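Local coordinates for signal recognition particle receptor FtsY (Sulfolobus acidocaldarius, PDB 5L3W), which serves as receptor for the signal recognition particle, combining a helical bundle with an SRP54-type domain of the P-loop nucleotide-binding class, at residues Y252-L257 with P279-G284; I228-S233 with I256-D261; T89-K94 with L272-K277. All coordinates share one frame; numbering follows the deposited sequence.

Contact 1 of 3, residues Y252-L257 with P279-G284. With GDP (guanosine-5'-diphosphate), chain B.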
loop_
_atom_site.group_PDB
_atom_site.type_symbol
_atom_site.label_atom_id
_atom_site.label_comp_id
_atom_site.label_asym_id
_atom_site.label_seq_id
_atom_site.Cartn_x
_atom_site.Cartn_y
_atom_site.Cartn_z
ATOM N N TYR A 252 10.743 9.041 -2.305
ATOM C CA TYR A 252 10.162 8.199 -1.271
ATOM C C TYR A 252 10.205 6.763 -1.776
ATOM O O TYR A 252 10.437 6.507 -2.962
ATOM C CB TYR A 252 8.726 8.607 -0.940
ATOM C CG TYR A 252 7.821 8.590 -2.141
ATOM C CD1 TYR A 252 7.693 9.717 -2.937
ATOM C CD2 TYR A 252 7.114 7.444 -2.499
ATOM C CE1 TYR A 252 6.880 9.711 -4.055
ATOM C CE2 TYR A 252 6.285 7.430 -3.614
ATOM C CZ TYR A 252 6.181 8.569 -4.389
ATOM O OH TYR A 252 5.377 8.591 -5.495
ATOM N N ASP A 253 9.944 5.826 -0.869
ATOM C CA ASP A 253 10.129 4.410 -1.154
ATOM C C ASP A 253 8.832 3.648 -1.411
ATOM O O ASP A 253 8.861 2.639 -2.117
ATOM C CB ASP A 253 10.862 3.738 0.010
ATOM C CG ASP A 253 12.095 4.516 0.454
ATOM O OD1 ASP A 253 12.987 4.772 -0.393
ATOM O OD2 ASP A 253 12.166 4.886 1.649
ATOM N N ALA A 254 7.711 4.064 -0.829
ATOM C CA ALA A 254 6.505 3.253 -0.875
ATOM C C ALA A 254 5.303 4.144 -0.632
ATOM O O ALA A 254 5.433 5.281 -0.170
ATOM C CB ALA A 254 6.549 2.115 0.149
ATOM N N VAL A 255 4.127 3.609 -0.951
ATOM C CA VAL A 255 2.863 4.330 -0.877
ATOM C C VAL A 255 1.931 3.583 0.066
ATOM O O VAL A 255 1.943 2.353 0.105
ATOM C CB VAL A 255 2.247 4.455 -2.288
ATOM C CG1 VAL A 255 0.771 4.892 -2.254
ATOM C CG2 VAL A 255 3.098 5.400 -3.156
ATOM N N ILE A 256 1.129 4.316 0.831
ATOM C CA ILE A 256 -0.041 3.746 1.489
ATOM C C ILE A 256 -1.273 4.446 0.932
ATOM O O ILE A 256 -1.389 5.674 1.021
ATOM C CB ILE A 256 0.024 3.874 3.016
ATOM C CG1 ILE A 256 1.150 2.980 3.568
ATOM C CG2 ILE A 256 -1.343 3.486 3.649
ATOM C CD1 ILE A 256 1.286 3.020 5.072
ATOM N N LEU A 257 -2.192 3.661 0.371
ATOM C CA LEU A 257 -3.434 4.162 -0.189
ATOM C C LEU A 257 -4.505 4.153 0.891
ATOM O O LEU A 257 -4.814 3.097 1.459
ATOM C CB LEU A 257 -3.879 3.300 -1.373
ATOM C CG LEU A 257 -2.993 3.261 -2.615
ATOM C CD1 LEU A 257 -3.635 2.341 -3.648
ATOM C CD2 LEU A 257 -2.835 4.679 -3.158
ATOM N N PRO A 279 5.861 0.951 -4.885
ATOM C CA PRO A 279 4.935 -0.076 -4.384
ATOM C C PRO A 279 3.918 0.473 -3.396
ATOM O O PRO A 279 4.209 1.365 -2.602
ATOM C CB PRO A 279 5.860 -1.101 -3.700
ATOM C CG PRO A 279 7.183 -0.353 -3.435
ATOM C CD PRO A 279 7.277 0.653 -4.574
ATOM N N VAL A 280 2.709 -0.092 -3.447
ATOM C CA VAL A 280 1.700 0.123 -2.414
ATOM C C VAL A 280 1.843 -0.975 -1.368
ATOM O O VAL A 280 1.639 -2.151 -1.670
ATOM C CB VAL A 280 0.288 0.128 -3.007
ATOM C CG1 VAL A 280 -0.743 0.282 -1.896
ATOM C CG2 VAL A 280 0.156 1.239 -4.022
ATOM N N VAL A 281 2.167 -0.597 -0.131
ATOM C CA VAL A 281 2.537 -1.590 0.876
ATOM C C VAL A 281 1.397 -1.834 1.868
ATOM O O VAL A 281 1.195 -2.965 2.319
ATOM C CB VAL A 281 3.847 -1.188 1.589
ATOM C CG1 VAL A 281 5.017 -1.289 0.613
ATOM C CG2 VAL A 281 3.779 0.235 2.120
ATOM N N TYR A 282 0.613 -0.807 2.192
ATOM C CA TYR A 282 -0.585 -1.029 2.996
ATOM C C TYR A 282 -1.725 -0.206 2.420
ATOM O O TYR A 282 -1.509 0.695 1.605
ATOM C CB TYR A 282 -0.374 -0.693 4.487
ATOM C CG TYR A 282 0.616 -1.631 5.134
ATOM C CD1 TYR A 282 0.204 -2.824 5.694
ATOM C CD2 TYR A 282 1.975 -1.334 5.140
ATOM C CE1 TYR A 282 1.117 -3.700 6.255
ATOM C CE2 TYR A 282 2.896 -2.203 5.700
ATOM C CZ TYR A 282 2.466 -3.381 6.252
ATOM O OH TYR A 282 3.386 -4.243 6.807
ATOM N N MET A 283 -2.948 -0.547 2.848
ATOM C CA MET A 283 -4.161 0.120 2.396
ATOM C C MET A 283 -5.040 0.429 3.598
ATOM O O MET A 283 -5.339 -0.462 4.400
ATOM C CB MET A 283 -4.943 -0.743 1.393
ATOM C CG MET A 283 -4.121 -1.255 0.228
ATOM S SD MET A 283 -5.105 -2.086 -1.034
ATOM C CE MET A 283 -5.703 -3.547 -0.173
ATOM N N GLY A 284 -5.439 1.696 3.727
ATOM C CA GLY A 284 -6.439 2.064 4.715
ATOM C C GLY A 284 -7.815 1.679 4.200
ATOM O O GLY A 284 -8.163 1.957 3.047
HETATM P PB GDP B . -4.857 14.584 7.343
HETATM O O1B GDP B . -4.036 14.177 8.544
HETATM O O2B GDP B . -4.010 14.449 6.100
HETATM O O3B GDP B . -5.303 16.019 7.447
HETATM O O3A GDP B . -6.089 13.560 7.213
HETATM P PA GDP B . -6.837 12.842 8.453
HETATM O O1A GDP B . -5.994 11.794 9.143
HETATM O O2A GDP B . -7.343 13.886 9.427
HETATM O "O5'" GDP B . -8.055 12.143 7.683
HETATM C "C5'" GDP B . -9.064 12.942 7.050
HETATM C "C4'" GDP B . -10.368 12.152 7.011
HETATM O "O4'" GDP B . -10.194 10.989 6.186
HETATM C "C3'" GDP B . -10.713 11.652 8.409
HETATM O "O3'" GDP B . -12.091 11.873 8.731
HETATM C "C2'" GDP B . -10.428 10.170 8.350
HETATM O "O2'" GDP B . -11.280 9.432 9.224
HETATM C "C1'" GDP B . -10.653 9.837 6.883
HETATM N N9 GDP B . -9.907 8.617 6.511
HETATM C C8 GDP B . -8.576 8.421 6.606
HETATM N N7 GDP B . -8.237 7.173 6.203
HETATM C C5 GDP B . -9.375 6.550 5.830
HETATM C C6 GDP B . -9.746 5.220 5.289
HETATM O O6 GDP B . -8.887 4.344 5.070
HETATM N N1 GDP B . -11.038 4.978 5.049
HETATM C C2 GDP B . -12.003 5.893 5.270
HETATM N N2 GDP B . -13.290 5.561 4.991
HETATM N N3 GDP B . -11.736 7.130 5.759
HETATM C C4 GDP B . -10.470 7.504 6.045
#
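Leu257 reaches Val280 because its first torsion sets CG anti to the carbonyl carbon (chi1 -64°), while Val280 turns CG1 opposite its own backbone N (chi1 177°). Leu257 CG then lies 3.8 Å from Val280 CG1, the two side chains crossing at about a right angle, and Val255 CG1 joins them on the same face of the sheet. On the other face Ile256 rests CG1 4.1 Å from Tyr282 CB; the ring extends past the pairing, and its OH is hydrogen-bonded to the backbone N of Leu100.

The strands beneath are parallel. Val255 uses its N and its O toward the same neighbour, N to Pro279 O at 2.8 Å and O from Val281 N at 3.0 Å. At Val281 the chain drops out of the extended form (psi -34°), a beta bulge that sets Val281 and Tyr282 opposite the single residue Ile256. Pairing resumes with Leu257 N donating to Tyr282 O at 3.3 Å and Leu257 O receiving Gly284 N at 2.7 Å. Gly284 also lies against O6 of GDP.

Helix 267-275 connects the two strands in a beta-alpha-beta unit; strand 226-232 continues the sheet beyond 254-258, and strand 292-294 flanks 280-284, where Met283 touches Ile293.

Contact 2 of 3, residues I228-S233 with I256-D261. With GDP (guanosine-5'-diphosphate), chain B.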
loop_
_atom_site.group_PDB
_atom_site.type_symbol
_atom_site.label_atom_id
_atom_site.label_comp_id
_atom_site.label_asym_id
_atom_site.label_seq_id
_atom_site.Cartn_x
_atom_site.Cartn_y
_atom_site.Cartn_z
ATOM N N ILE A 228 7.474 6.993 3.246
ATOM C CA ILE A 228 6.157 6.564 2.801
ATOM C C ILE A 228 5.339 7.780 2.389
ATOM O O ILE A 228 5.181 8.725 3.168
ATOM C CB ILE A 228 5.421 5.773 3.897
ATOM C CG1 ILE A 228 6.180 4.482 4.207
ATOM C CG2 ILE A 228 4.004 5.476 3.443
ATOM C CD1 ILE A 228 5.636 3.728 5.387
ATOM N N LEU A 229 4.804 7.740 1.172
ATOM C CA LEU A 229 3.837 8.723 0.716
ATOM C C LEU A 229 2.425 8.215 0.973
ATOM O O LEU A 229 2.121 7.042 0.736
ATOM C CB LEU A 229 4.041 8.998 -0.773
ATOM C CG LEU A 229 3.083 9.969 -1.449
ATOM C CD1 LEU A 229 3.139 11.371 -0.790
ATOM C CD2 LEU A 229 3.412 10.038 -2.929
ATOM N N ILE A 230 1.571 9.100 1.471
ATOM C CA ILE A 230 0.173 8.793 1.738
ATOM C C ILE A 230 -0.659 9.422 0.632
ATOM O O ILE A 230 -0.536 10.624 0.368
ATOM C CB ILE A 230 -0.270 9.337 3.109
ATOM C CG1 ILE A 230 0.711 8.934 4.213
ATOM C CG2 ILE A 230 -1.672 8.845 3.442
ATOM C CD1 ILE A 230 0.650 7.473 4.538
ATOM N N LEU A 231 -1.513 8.628 0.001
ATOM C CA LEU A 231 -2.329 9.093 -1.111
ATOM C C LEU A 231 -3.765 8.639 -0.912
ATOM O O LEU A 231 -4.005 7.510 -0.484
ATOM C CB LEU A 231 -1.822 8.554 -2.453
ATOM C CG LEU A 231 -0.449 8.986 -2.951
ATOM C CD1 LEU A 231 -0.228 8.306 -4.284
ATOM C CD2 LEU A 231 -0.393 10.510 -3.100
ATOM N N ASP A 232 -4.709 9.532 -1.217
ATOM C CA ASP A 232 -6.138 9.229 -1.264
ATOM C C ASP A 232 -6.418 8.360 -2.487
ATOM O O ASP A 232 -6.282 8.836 -3.622
ATOM C CB ASP A 232 -6.906 10.549 -1.344
ATOM C CG ASP A 232 -8.416 10.393 -1.165
ATOM O OD1 ASP A 232 -9.003 9.387 -1.625
ATOM O OD2 ASP A 232 -9.022 11.313 -0.570
ATOM N N SER A 233 -6.840 7.101 -2.279
ATOM C CA SER A 233 -7.065 6.224 -3.430
ATOM C C SER A 233 -8.153 6.741 -4.360
ATOM O O SER A 233 -8.237 6.283 -5.502
ATOM C CB SER A 233 -7.416 4.802 -2.999
ATOM O OG SER A 233 -8.645 4.747 -2.319
ATOM N N ILE A 256 1.129 4.316 0.831
ATOM C CA ILE A 256 -0.041 3.746 1.489
ATOM C C ILE A 256 -1.273 4.446 0.932
ATOM O O ILE A 256 -1.389 5.674 1.021
ATOM C CB ILE A 256 0.024 3.874 3.016
ATOM C CG1 ILE A 256 1.150 2.980 3.568
ATOM C CG2 ILE A 256 -1.343 3.486 3.649
ATOM C CD1 ILE A 256 1.286 3.020 5.072
ATOM N N LEU A 257 -2.192 3.661 0.371
ATOM C CA LEU A 257 -3.434 4.162 -0.189
ATOM C C LEU A 257 -4.505 4.153 0.891
ATOM O O LEU A 257 -4.814 3.097 1.459
ATOM C CB LEU A 257 -3.879 3.300 -1.373
ATOM C CG LEU A 257 -2.993 3.261 -2.615
ATOM C CD1 LEU A 257 -3.635 2.341 -3.648
ATOM C CD2 LEU A 257 -2.835 4.679 -3.158
ATOM N N THR A 258 -5.094 5.309 1.150
ATOM C CA THR A 258 -6.159 5.419 2.130
ATOM C C THR A 258 -7.490 5.414 1.403
ATOM O O THR A 258 -7.549 5.614 0.188
ATOM C CB THR A 258 -6.021 6.696 2.954
ATOM O OG1 THR A 258 -6.285 7.822 2.108
ATOM C CG2 THR A 258 -4.601 6.810 3.487
ATOM N N LYS A 259 -8.556 5.169 2.170
ATOM C CA LYS A 259 -9.935 5.217 1.706
ATOM C C LYS A 259 -10.235 4.170 0.639
ATOM O O LYS A 259 -11.182 4.332 -0.144
ATOM C CB LYS A 259 -10.288 6.622 1.196
ATOM C CG LYS A 259 -10.228 7.682 2.281
ATOM C CD LYS A 259 -10.270 9.082 1.720
ATOM C CE LYS A 259 -9.959 10.088 2.820
ATOM N NZ LYS A 259 -9.292 11.303 2.285
ATOM N N VAL A 260 -9.464 3.080 0.607
ATOM C CA VAL A 260 -9.730 2.023 -0.364
ATOM C C VAL A 260 -11.098 1.402 -0.113
ATOM O O VAL A 260 -11.740 0.908 -1.051
ATOM C CB VAL A 260 -8.593 0.969 -0.357
ATOM C CG1 VAL A 260 -8.867 -0.110 -1.369
ATOM C CG2 VAL A 260 -7.260 1.608 -0.727
ATOM N N ASP A 261 -11.596 1.459 1.130
ATOM C CA ASP A 261 -12.945 0.965 1.423
ATOM C C ASP A 261 -14.038 1.767 0.715
ATOM O O ASP A 261 -15.137 1.244 0.496
ATOM C CB ASP A 261 -13.197 0.990 2.926
ATOM C CG ASP A 261 -12.971 2.378 3.519
ATOM O OD1 ASP A 261 -11.806 2.844 3.485
ATOM O OD2 ASP A 261 -13.949 3.007 3.993
HETATM P PB GDP B . -4.857 14.584 7.343
HETATM O O1B GDP B . -4.036 14.177 8.544
HETATM O O2B GDP B . -4.010 14.449 6.100
HETATM O O3B GDP B . -5.303 16.019 7.447
HETATM O O3A GDP B . -6.089 13.560 7.213
HETATM P PA GDP B . -6.837 12.842 8.453
HETATM O O1A GDP B . -5.994 11.794 9.143
HETATM O O2A GDP B . -7.343 13.886 9.427
HETATM O "O5'" GDP B . -8.055 12.143 7.683
HETATM C "C5'" GDP B . -9.064 12.942 7.050
HETATM C "C4'" GDP B . -10.368 12.152 7.011
HETATM O "O4'" GDP B . -10.194 10.989 6.186
HETATM C "C3'" GDP B . -10.713 11.652 8.409
HETATM O "O3'" GDP B . -12.091 11.873 8.731
HETATM C "C2'" GDP B . -10.428 10.170 8.350
HETATM O "O2'" GDP B . -11.280 9.432 9.224
HETATM C "C1'" GDP B . -10.653 9.837 6.883
HETATM N N9 GDP B . -9.907 8.617 6.511
HETATM C C8 GDP B . -8.576 8.421 6.606
HETATM N N7 GDP B . -8.237 7.173 6.203
HETATM C C5 GDP B . -9.375 6.550 5.830
HETATM C C6 GDP B . -9.746 5.220 5.289
HETATM O O6 GDP B . -8.887 4.344 5.070
HETATM N N1 GDP B . -11.038 4.978 5.049
HETATM C C2 GDP B . -12.003 5.893 5.270
HETATM N N2 GDP B . -13.290 5.561 4.991
HETATM N N3 GDP B . -11.736 7.130 5.759
HETATM C C4 GDP B . -10.470 7.504 6.045
#
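This is a pairing of two central parallel strands that ends in a nucleotide site: Ile228-Asp232 and Ile256-Thr258 run side by side in the sheet of a P-loop domain, and the base-recognition sequence Thr258-Lys259-Val260-Asp261, the TKxD element of SRP-type nucleotide-binding proteins, begins on the last residue of the strand and runs on into the turn after it. Backbone bonds alternate regularly, Ile256 N to Leu229 O, Leu231 N to Ile256 O and Thr258 N to Leu231 O.

Side chains on one face close the gap between the strands. Ile228 CG2 lies 3.8 Å from Ile256 CG1, and Ile230 CG2 meets Thr258 CG2 at 3.6 Å, these two side chains crossing at about a right angle.

Past the strands the contact turns polar. Ser233, with OG lodged between its backbone N and carbonyl carbon (chi1 65°), grips Thr258 O twice, through N at 3.0 Å and through OG at 2.9 Å; this double hold fixes the carbonyl just before Lys259. The extended Lys259 chain passes over one face of the guanine, CG 3.8 Å from GDP C5, and its NZ forms a salt bridge with Asp232 OD2 at 2.9 Å, coming from above the carboxylate plane. NZ also bonds Gly121 O, while Asp232 OD1 is held by Leu234 N, so both ends of the bridge are steadied. Lys259 N donates to O6 of GDP. Asp261 reads the rest of the same Watson-Crick edge with both oxygens, OD1 taking N1 and OD2 taking N2 of GDP at 2.8 Å.

Helix 236-249 links the two strands and packs on Leu229 and Leu231, strand 112-117 lies next to 226-232, and strand 280-284 borders 254-258.

Contact 3 of 3, residues T89-K94 with L272-K277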
loop_
_atom_site.group_PDB
_atom_site.type_symbol
_atom_site.label_atom_id
_atom_site.label_comp_id
_atom_site.label_asym_id
_atom_site.label_seq_id
_atom_site.Cartn_x
_atom_site.Cartn_y
_atom_site.Cartn_z
ATOM N N THR A 89 -0.950 -8.276 -8.009
ATOM C CA THR A 89 0.259 -8.126 -7.200
ATOM C C THR A 89 1.308 -7.299 -7.922
ATOM O O THR A 89 1.953 -6.430 -7.322
ATOM C CB THR A 89 0.836 -9.508 -6.854
ATOM O OG1 THR A 89 -0.082 -10.209 -6.006
ATOM C CG2 THR A 89 2.198 -9.368 -6.146
ATOM N N GLU A 90 1.496 -7.561 -9.213
ATOM C CA GLU A 90 2.426 -6.762 -10.003
ATOM C C GLU A 90 1.980 -5.297 -10.098
ATOM O O GLU A 90 2.808 -4.383 -9.994
ATOM C CB GLU A 90 2.573 -7.391 -11.386
ATOM C CG GLU A 90 3.485 -6.628 -12.310
ATOM C CD GLU A 90 3.603 -7.309 -13.656
ATOM O OE1 GLU A 90 2.664 -8.068 -14.015
ATOM O OE2 GLU A 90 4.631 -7.095 -14.347
ATOM N N ILE A 91 0.680 -5.059 -10.283
ATOM C CA ILE A 91 0.145 -3.696 -10.354
ATOM C C ILE A 91 0.453 -2.927 -9.070
ATOM O O ILE A 91 0.947 -1.797 -9.102
ATOM C CB ILE A 91 -1.375 -3.728 -10.612
ATOM C CG1 ILE A 91 -1.738 -4.498 -11.880
ATOM C CG2 ILE A 91 -1.951 -2.315 -10.713
ATOM C CD1 ILE A 91 -1.118 -3.933 -13.050
ATOM N N LEU A 92 0.154 -3.526 -7.921
ATOM C CA LEU A 92 0.188 -2.789 -6.663
ATOM C C LEU A 92 1.575 -2.678 -6.056
ATOM O O LEU A 92 1.940 -1.614 -5.558
ATOM C CB LEU A 92 -0.742 -3.462 -5.649
ATOM C CG LEU A 92 -2.202 -3.326 -6.051
ATOM C CD1 LEU A 92 -2.902 -4.494 -5.449
ATOM C CD2 LEU A 92 -2.749 -2.027 -5.513
ATOM N N THR A 93 2.330 -3.768 -6.029
ATOM C CA THR A 93 3.600 -3.818 -5.313
ATOM C C THR A 93 4.812 -3.752 -6.229
ATOM O O THR A 93 5.929 -3.634 -5.727
ATOM C CB THR A 93 3.715 -5.111 -4.499
ATOM O OG1 THR A 93 4.011 -6.191 -5.393
ATOM C CG2 THR A 93 2.426 -5.415 -3.797
ATOM N N LYS A 94 4.630 -3.850 -7.545
ATOM C CA LYS A 94 5.752 -3.965 -8.483
ATOM C C LYS A 94 6.660 -5.148 -8.131
ATOM O O LYS A 94 7.863 -5.120 -8.403
ATOM C CB LYS A 94 6.584 -2.676 -8.556
ATOM C CG LYS A 94 5.817 -1.377 -8.354
ATOM C CD LYS A 94 4.616 -1.260 -9.264
ATOM C CE LYS A 94 3.959 0.073 -9.085
ATOM N NZ LYS A 94 2.639 0.088 -9.746
ATOM N N LEU A 272 -5.432 3.497 -10.189
ATOM C CA LEU A 272 -4.459 4.457 -9.680
ATOM C C LEU A 272 -3.091 3.811 -9.508
ATOM O O LEU A 272 -2.069 4.358 -9.943
ATOM C CB LEU A 272 -4.941 5.026 -8.348
ATOM C CG LEU A 272 -3.961 5.994 -7.681
ATOM C CD1 LEU A 272 -3.943 7.280 -8.497
ATOM C CD2 LEU A 272 -4.390 6.266 -6.247
ATOM N N ALA A 273 -3.053 2.639 -8.867
ATOM C CA ALA A 273 -1.785 1.970 -8.573
ATOM C C ALA A 273 -0.994 1.654 -9.829
ATOM O O ALA A 273 0.245 1.702 -9.811
ATOM C CB ALA A 273 -2.038 0.680 -7.792
ATOM N N TYR A 274 -1.682 1.331 -10.926
ATOM C CA TYR A 274 -0.975 1.009 -12.160
ATOM C C TYR A 274 -0.074 2.154 -12.602
ATOM O O TYR A 274 1.000 1.920 -13.166
ATOM C CB TYR A 274 -1.970 0.683 -13.269
ATOM C CG TYR A 274 -1.353 0.207 -14.567
ATOM C CD1 TYR A 274 -0.604 -0.961 -14.615
ATOM C CD2 TYR A 274 -1.542 0.907 -15.753
ATOM C CE1 TYR A 274 -0.053 -1.423 -15.808
ATOM C CE2 TYR A 274 -1.006 0.448 -16.948
ATOM C CZ TYR A 274 -0.263 -0.719 -16.966
ATOM O OH TYR A 274 0.282 -1.179 -18.148
ATOM N N GLU A 275 -0.507 3.393 -12.389
ATOM C CA GLU A 275 0.260 4.551 -12.822
ATOM C C GLU A 275 1.273 4.998 -11.786
ATOM O O GLU A 275 2.159 5.786 -12.119
ATOM C CB GLU A 275 -0.677 5.711 -13.167
ATOM C CG GLU A 275 -1.964 5.264 -13.825
ATOM C CD GLU A 275 -2.373 6.165 -14.965
ATOM O OE1 GLU A 275 -1.518 6.943 -15.429
ATOM O OE2 GLU A 275 -3.546 6.099 -15.392
ATOM N N LEU A 276 1.161 4.522 -10.547
ATOM C CA LEU A 276 2.203 4.745 -9.554
ATOM C C LEU A 276 3.461 3.968 -9.924
ATOM O O LEU A 276 3.404 2.885 -10.511
ATOM C CB LEU A 276 1.718 4.340 -8.153
ATOM C CG LEU A 276 0.517 5.180 -7.706
ATOM C CD1 LEU A 276 -0.081 4.736 -6.360
ATOM C CD2 LEU A 276 0.918 6.659 -7.666
ATOM N N LYS A 277 4.607 4.545 -9.583
ATOM C CA LYS A 277 5.888 3.920 -9.820
ATOM C C LYS A 277 6.440 3.189 -8.601
ATOM O O LYS A 277 7.227 2.252 -8.768
ATOM C CB LYS A 277 6.882 4.985 -10.306
ATOM C CG LYS A 277 6.531 5.473 -11.716
ATOM C CD LYS A 277 7.084 6.859 -12.024
ATOM C CE LYS A 277 8.563 6.796 -12.339
ATOM N NZ LYS A 277 9.097 8.119 -12.759
HETATM O O HOH W 1 2.548 -0.204 -13.046
#
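Lys94, at the end of helix 73-93, reaches across to the end of helix 267-275, a helix-end to helix-end contact between the helical bundle and the P-loop domain of an SRP54-type protein. Lys94 leaves helical geometry with positive phi, and its CB points toward the second helix. CG passes 3.9 Å from Lys277 O; the chain bends there (chi2 -52°) and brings CE to 3.2 Å from Leu276 O. At the tip, NZ donates to three carbonyls: Ala273 O at 2.9 Å, Leu276 O at 3.0 Å from above the carbonyl plane, and Ile91 O of its own helix at 2.6 Å. One ammonium thus ties together the last turns of both helices, where the partial negative charge of helix C-termini would be expected to favour it.

Apolar groups fill in alongside. Leu92 CD2 packs on Ala273 CB at 3.6 Å, and Ile91 CD1 lies obliquely to the Tyr274 ring. Helix 51-66 adds Val53 beside Tyr274, while the backbone of Leu92 bonds to Val280, joining the helix end to the sheet. A water bonds to Tyr274 O at 2.6 Å and accepts a weak bond from Lys94 NZ.

In the fold
Contacts 1 and 2 are buried and share strand 254-258, which pairs with 280-284 on one flank and 226-232 on the other; contact 3 is only partly buried and lies outside the sheet, among helices. Chemistry follows place. Within the sheet, backbone bonds and aliphatic packing dominate, with contact 2 gaining charge and base recognition only where its strands end at GDP, which contact 1 touches through Gly284. Contact 3 instead combines one lysine that grips helix-end carbonyls with a small patch of apolar side chains. The three are physically continuous: Leu272 of the 272-277 segment packs on Leu257, and Leu276 CD2 on Leu231 CD1.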